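PDB 5H5M: alpha-catenin-like protein hmp-1 from Caenorhabditis elegans, which links the cadherin–beta-catenin complex to actin filaments at adherens junctions and is required for cell migration and cell shape changes during embryonic body enclosure and elongation. Local coordinates for residues Q324-R335 / E351-V362. Sequence-based numbering, arbitrary orientation.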
loop_
_atom_site.group_PDB
_atom_site.type_symbol
_atom_site.label_atom_id
_atom_site.label_comp_id
_atom_site.label_asym_id
_atom_site.label_seq_id
_atom_site.Cartn_x
_atom_site.Cartn_y
_atom_site.Cartn_z
ATOM N N GLN A 324 11.066 9.270 -19.609
ATOM C CA GLN A 324 12.035 10.349 -19.442
ATOM C C GLN A 324 12.761 10.239 -18.104
ATOM O O GLN A 324 13.956 10.515 -18.013
ATOM C CB GLN A 324 11.349 11.714 -19.552
ATOM C CG GLN A 324 10.741 12.002 -20.913
ATOM C CD GLN A 324 9.872 13.248 -20.913
ATOM O OE1 GLN A 324 9.762 13.943 -19.901
ATOM N NE2 GLN A 324 9.250 13.535 -22.051
ATOM N N PHE A 325 12.031 9.836 -17.068
ATOM C CA PHE A 325 12.616 9.643 -15.748
ATOM C C PHE A 325 13.584 8.462 -15.735
ATOM O O PHE A 325 14.708 8.577 -15.248
ATOM C CB PHE A 325 11.524 9.429 -14.700
ATOM C CG PHE A 325 12.034 8.867 -13.404
ATOM C CD1 PHE A 325 12.760 9.661 -12.528
ATOM C CD2 PHE A 325 11.797 7.545 -13.066
ATOM C CE1 PHE A 325 13.238 9.145 -11.334
ATOM C CE2 PHE A 325 12.275 7.022 -11.872
ATOM C CZ PHE A 325 12.992 7.822 -11.007
ATOM N N ALA A 326 13.136 7.331 -16.274
ATOM C CA ALA A 326 13.938 6.114 -16.302
ATOM C C ALA A 326 15.233 6.324 -17.075
ATOM O O ALA A 326 16.276 5.780 -16.719
ATOM C CB ALA A 326 13.142 4.969 -16.908
ATOM N N GLU A 327 15.159 7.122 -18.134
ATOM C CA GLU A 327 16.315 7.386 -18.978
ATOM C C GLU A 327 17.378 8.181 -18.225
ATOM O O GLU A 327 18.555 7.817 -18.225
ATOM C CB GLU A 327 15.883 8.131 -20.241
ATOM C CG GLU A 327 17.001 8.363 -21.240
ATOM C CD GLU A 327 16.519 9.046 -22.510
ATOM O OE1 GLU A 327 16.895 10.215 -22.742
ATOM O OE2 GLU A 327 15.762 8.408 -23.276
ATOM N N ARG A 328 16.954 9.258 -17.571
ATOM C CA ARG A 328 17.870 10.117 -16.828
ATOM C C ARG A 328 18.410 9.429 -15.578
ATOM O O ARG A 328 19.584 9.578 -15.238
ATOM C CB ARG A 328 17.178 11.425 -16.450
ATOM C CG ARG A 328 16.780 12.276 -17.644
ATOM C CD ARG A 328 15.884 13.430 -17.229
ATOM N NE ARG A 328 16.589 14.424 -16.427
ATOM C CZ ARG A 328 16.027 15.533 -15.955
ATOM N NH1 ARG A 328 14.748 15.787 -16.202
ATOM N NH2 ARG A 328 16.741 16.388 -15.236
ATOM N N ALA A 329 17.547 8.678 -14.898
ATOM C CA ALA A 329 17.943 7.948 -13.700
ATOM C C ALA A 329 18.951 6.849 -14.031
ATOM O O ALA A 329 19.872 6.585 -13.258
ATOM C CB ALA A 329 16.724 7.357 -13.012
ATOM N N SER A 330 18.769 6.216 -15.185
ATOM C CA SER A 330 19.675 5.162 -15.626
ATOM C C SER A 330 21.035 5.728 -16.011
ATOM O O SER A 330 22.069 5.131 -15.712
ATOM C CB SER A 330 19.075 4.394 -16.807
ATOM O OG SER A 330 19.978 3.413 -17.281
ATOM N N ALA A 331 21.026 6.876 -16.683
ATOM C CA ALA A 331 22.263 7.544 -17.072
ATOM C C ALA A 331 23.035 7.994 -15.834
ATOM O O ALA A 331 24.266 7.974 -15.815
ATOM C CB ALA A 331 21.969 8.728 -17.980
ATOM N N LEU A 332 22.298 8.399 -14.804
ATOM C CA LEU A 332 22.893 8.780 -13.530
ATOM C C LEU A 332 23.492 7.554 -12.850
ATOM O O LEU A 332 24.593 7.610 -12.303
ATOM C CB LEU A 332 21.850 9.451 -12.629
ATOM C CG LEU A 332 22.133 9.636 -11.134
ATOM C CD1 LEU A 332 23.436 10.365 -10.898
ATOM C CD2 LEU A 332 20.987 10.384 -10.463
ATOM N N ALA A 333 22.764 6.445 -12.899
ATOM C CA ALA A 333 23.235 5.189 -12.330
ATOM C C ALA A 333 24.526 4.723 -13.005
ATOM O O ALA A 333 25.451 4.255 -12.340
ATOM C CB ALA A 333 22.158 4.120 -12.449
ATOM N N ASN A 334 24.586 4.861 -14.327
ATOM C CA ASN A 334 25.772 4.465 -15.078
ATOM C C ASN A 334 26.968 5.358 -14.771
ATOM O O ASN A 334 28.105 4.891 -14.753
ATOM C CB ASN A 334 25.488 4.471 -16.582
ATOM C CG ASN A 334 24.519 3.379 -16.996
ATOM O OD1 ASN A 334 24.448 2.324 -16.364
ATOM N ND2 ASN A 334 23.770 3.625 -18.065
ATOM N N ARG A 335 26.713 6.641 -14.534
ATOM C CA ARG A 335 27.791 7.565 -14.200
ATOM C C ARG A 335 28.367 7.262 -12.818
ATOM O O ARG A 335 29.546 7.498 -12.567
ATOM C CB ARG A 335 27.310 9.020 -14.263
ATOM C CG ARG A 335 27.055 9.538 -15.675
ATOM C CD ARG A 335 26.755 11.035 -15.685
ATOM N NE ARG A 335 25.601 11.387 -14.859
ATOM C CZ ARG A 335 24.409 11.724 -15.343
ATOM N NH1 ARG A 335 24.207 11.745 -16.653
ATOM N NH2 ARG A 335 23.414 12.034 -14.519
ATOM N N GLU A 351 24.558 15.797 -8.956
ATOM C CA GLU A 351 23.808 14.583 -9.258
ATOM C C GLU A 351 22.579 14.449 -8.364
ATOM O O GLU A 351 21.559 13.893 -8.778
ATOM C CB GLU A 351 24.706 13.352 -9.120
ATOM C CG GLU A 351 25.919 13.345 -10.052
ATOM C CD GLU A 351 25.570 13.073 -11.513
ATOM O OE1 GLU A 351 26.477 12.669 -12.270
ATOM O OE2 GLU A 351 24.401 13.261 -11.914
ATOM N N MET A 352 22.679 14.961 -7.140
ATOM C CA MET A 352 21.539 14.991 -6.233
ATOM C C MET A 352 20.429 15.859 -6.820
ATOM O O MET A 352 19.258 15.478 -6.820
ATOM C CB MET A 352 21.955 15.515 -4.855
ATOM C CG MET A 352 20.789 15.859 -3.940
ATOM S SD MET A 352 21.318 16.484 -2.331
ATOM C CE MET A 352 22.123 18.010 -2.806
ATOM N N ASN A 353 20.809 17.024 -7.328
ATOM C CA ASN A 353 19.861 17.925 -7.962
ATOM C C ASN A 353 19.278 17.331 -9.245
ATOM O O ASN A 353 18.088 17.478 -9.516
ATOM C CB ASN A 353 20.526 19.273 -8.253
ATOM C CG ASN A 353 20.660 20.137 -7.010
ATOM O OD1 ASN A 353 19.800 20.117 -6.128
ATOM N ND2 ASN A 353 21.741 20.904 -6.935
ATOM N N GLU A 354 20.116 16.658 -10.028
ATOM C CA GLU A 354 19.651 16.005 -11.251
ATOM C C GLU A 354 18.642 14.904 -10.946
ATOM O O GLU A 354 17.681 14.709 -11.689
ATOM C CB GLU A 354 20.830 15.432 -12.043
ATOM C CG GLU A 354 20.437 14.535 -13.221
ATOM C CD GLU A 354 19.575 15.234 -14.268
ATOM O OE1 GLU A 354 19.529 16.483 -14.292
ATOM O OE2 GLU A 354 18.947 14.522 -15.079
ATOM N N PHE A 355 18.859 14.191 -9.846
ATOM C CA PHE A 355 17.940 13.142 -9.431
ATOM C C PHE A 355 16.621 13.737 -8.946
ATOM O O PHE A 355 15.550 13.220 -9.260
ATOM C CB PHE A 355 18.565 12.280 -8.335
ATOM C CG PHE A 355 17.777 11.041 -8.018
ATOM C CD1 PHE A 355 17.572 10.071 -8.986
ATOM C CD2 PHE A 355 17.249 10.842 -6.756
ATOM C CE1 PHE A 355 16.851 8.926 -8.702
ATOM C CE2 PHE A 355 16.526 9.699 -6.466
ATOM C CZ PHE A 355 16.329 8.738 -7.441
ATOM N N ILE A 356 16.711 14.823 -8.182
ATOM C CA ILE A 356 15.530 15.524 -7.684
ATOM C C ILE A 356 14.679 16.057 -8.832
ATOM O O ILE A 356 13.457 15.895 -8.837
ATOM C CB ILE A 356 15.918 16.693 -6.751
ATOM C CG1 ILE A 356 16.393 16.161 -5.399
ATOM C CG2 ILE A 356 14.743 17.643 -6.546
ATOM C CD1 ILE A 356 16.837 17.251 -4.437
ATOM N N ASN A 357 15.328 16.689 -9.804
ATOM C CA ASN A 357 14.624 17.208 -10.972
ATOM C C ASN A 357 13.999 16.091 -11.798
ATOM O O ASN A 357 12.931 16.268 -12.379
ATOM C CB ASN A 357 15.564 18.039 -11.850
ATOM C CG ASN A 357 16.011 19.318 -11.172
ATOM O OD1 ASN A 357 15.319 19.848 -10.302
ATOM N ND2 ASN A 357 17.173 19.823 -11.568
ATOM N N ALA A 358 14.664 14.941 -11.844
ATOM C CA ALA A 358 14.133 13.788 -12.564
ATOM C C ALA A 358 12.915 13.208 -11.846
ATOM O O ALA A 358 11.913 12.888 -12.478
ATOM C CB ALA A 358 15.204 12.727 -12.733
ATOM N N CYS A 359 13.010 13.074 -10.525
ATOM C CA CYS A 359 11.900 12.570 -9.723
ATOM C C CYS A 359 10.698 13.502 -9.809
ATOM O O CYS A 359 9.551 13.062 -9.740
ATOM C CB CYS A 359 12.320 12.398 -8.261
ATOM S SG CYS A 359 13.494 11.074 -7.955
ATOM N N THR A 360 10.975 14.792 -9.961
ATOM C CA THR A 360 9.934 15.812 -10.041
ATOM C C THR A 360 9.077 15.626 -11.300
ATOM O O THR A 360 7.893 15.962 -11.307
ATOM C CB THR A 360 10.559 17.222 -9.997
ATOM O OG1 THR A 360 11.273 17.373 -8.765
ATOM C CG2 THR A 360 9.502 18.301 -10.066
ATOM N N LEU A 361 9.678 15.072 -12.351
ATOM C CA LEU A 361 8.936 14.639 -13.535
ATOM C C LEU A 361 7.760 13.744 -13.154
ATOM O O LEU A 361 6.611 14.018 -13.502
ATOM C CB LEU A 361 9.853 13.882 -14.500
ATOM C CG LEU A 361 10.472 14.548 -15.730
ATOM C CD1 LEU A 361 10.937 15.958 -15.433
ATOM C CD2 LEU A 361 11.629 13.693 -16.231
ATOM N N VAL A 362 8.066 12.666 -12.440
ATOM C CA VAL A 362 7.058 11.707 -12.010
ATOM C C VAL A 362 6.110 12.309 -10.974
ATOM O O VAL A 362 4.891 12.166 -11.073
ATOM C CB VAL A 362 7.717 10.440 -11.421
ATOM C CG1 VAL A 362 6.667 9.503 -10.844
ATOM C CG2 VAL A 362 8.552 9.729 -12.480
HETATM O O HOH W 1 20.594 11.956 -15.614
#
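Phe325 and Ala358 mark the tightest backbone approach, CA to CA 5.4 Å, between antiparallel helices whose segment axes come within 8.9 Å and cross at -162°. With CG anti to the backbone N (chi1 165°), the Phe325 ring enters the interface, its CD1 3.3 Å from Ala358 O; Val362 CG2 packs 3.7 Å from Phe325 CG, and the Cys359 sulfur meets the ring obliquely. Leu332 extends this apolar side, CD2 reaching Phe355 CD1 at 3.7 Å. Ile283 and Ile259, from helices 276-300 and 237-260, cover Phe325 and Leu332, consistent with the four-helix bundles of the alpha-catenin M domain. Arg328 is a knob among Glu354, Asn357, Ala358 and Leu361; it grips Glu354 side-on, NE to OE2 2.7 Å and NH2 to OE1 2.9 Å, with guanidinium and carboxylate planes 43° apart. Replacing this arginine by alanine removes the guanidinium, which would probably leave the Glu354 carboxylate without its charged mate and open a gap beside Leu361. Arg335 holds Glu351 through NE to OE1 (3.0 Å) and NH2 to OE2, the carboxylate nearly parallel to the guanidinium but stepped off its plane. A water joining Arg328 O, Arg335 NH2 and Glu354 OE2 couples the bridges, and these paired charges probably fix helix register beside the apolar packing.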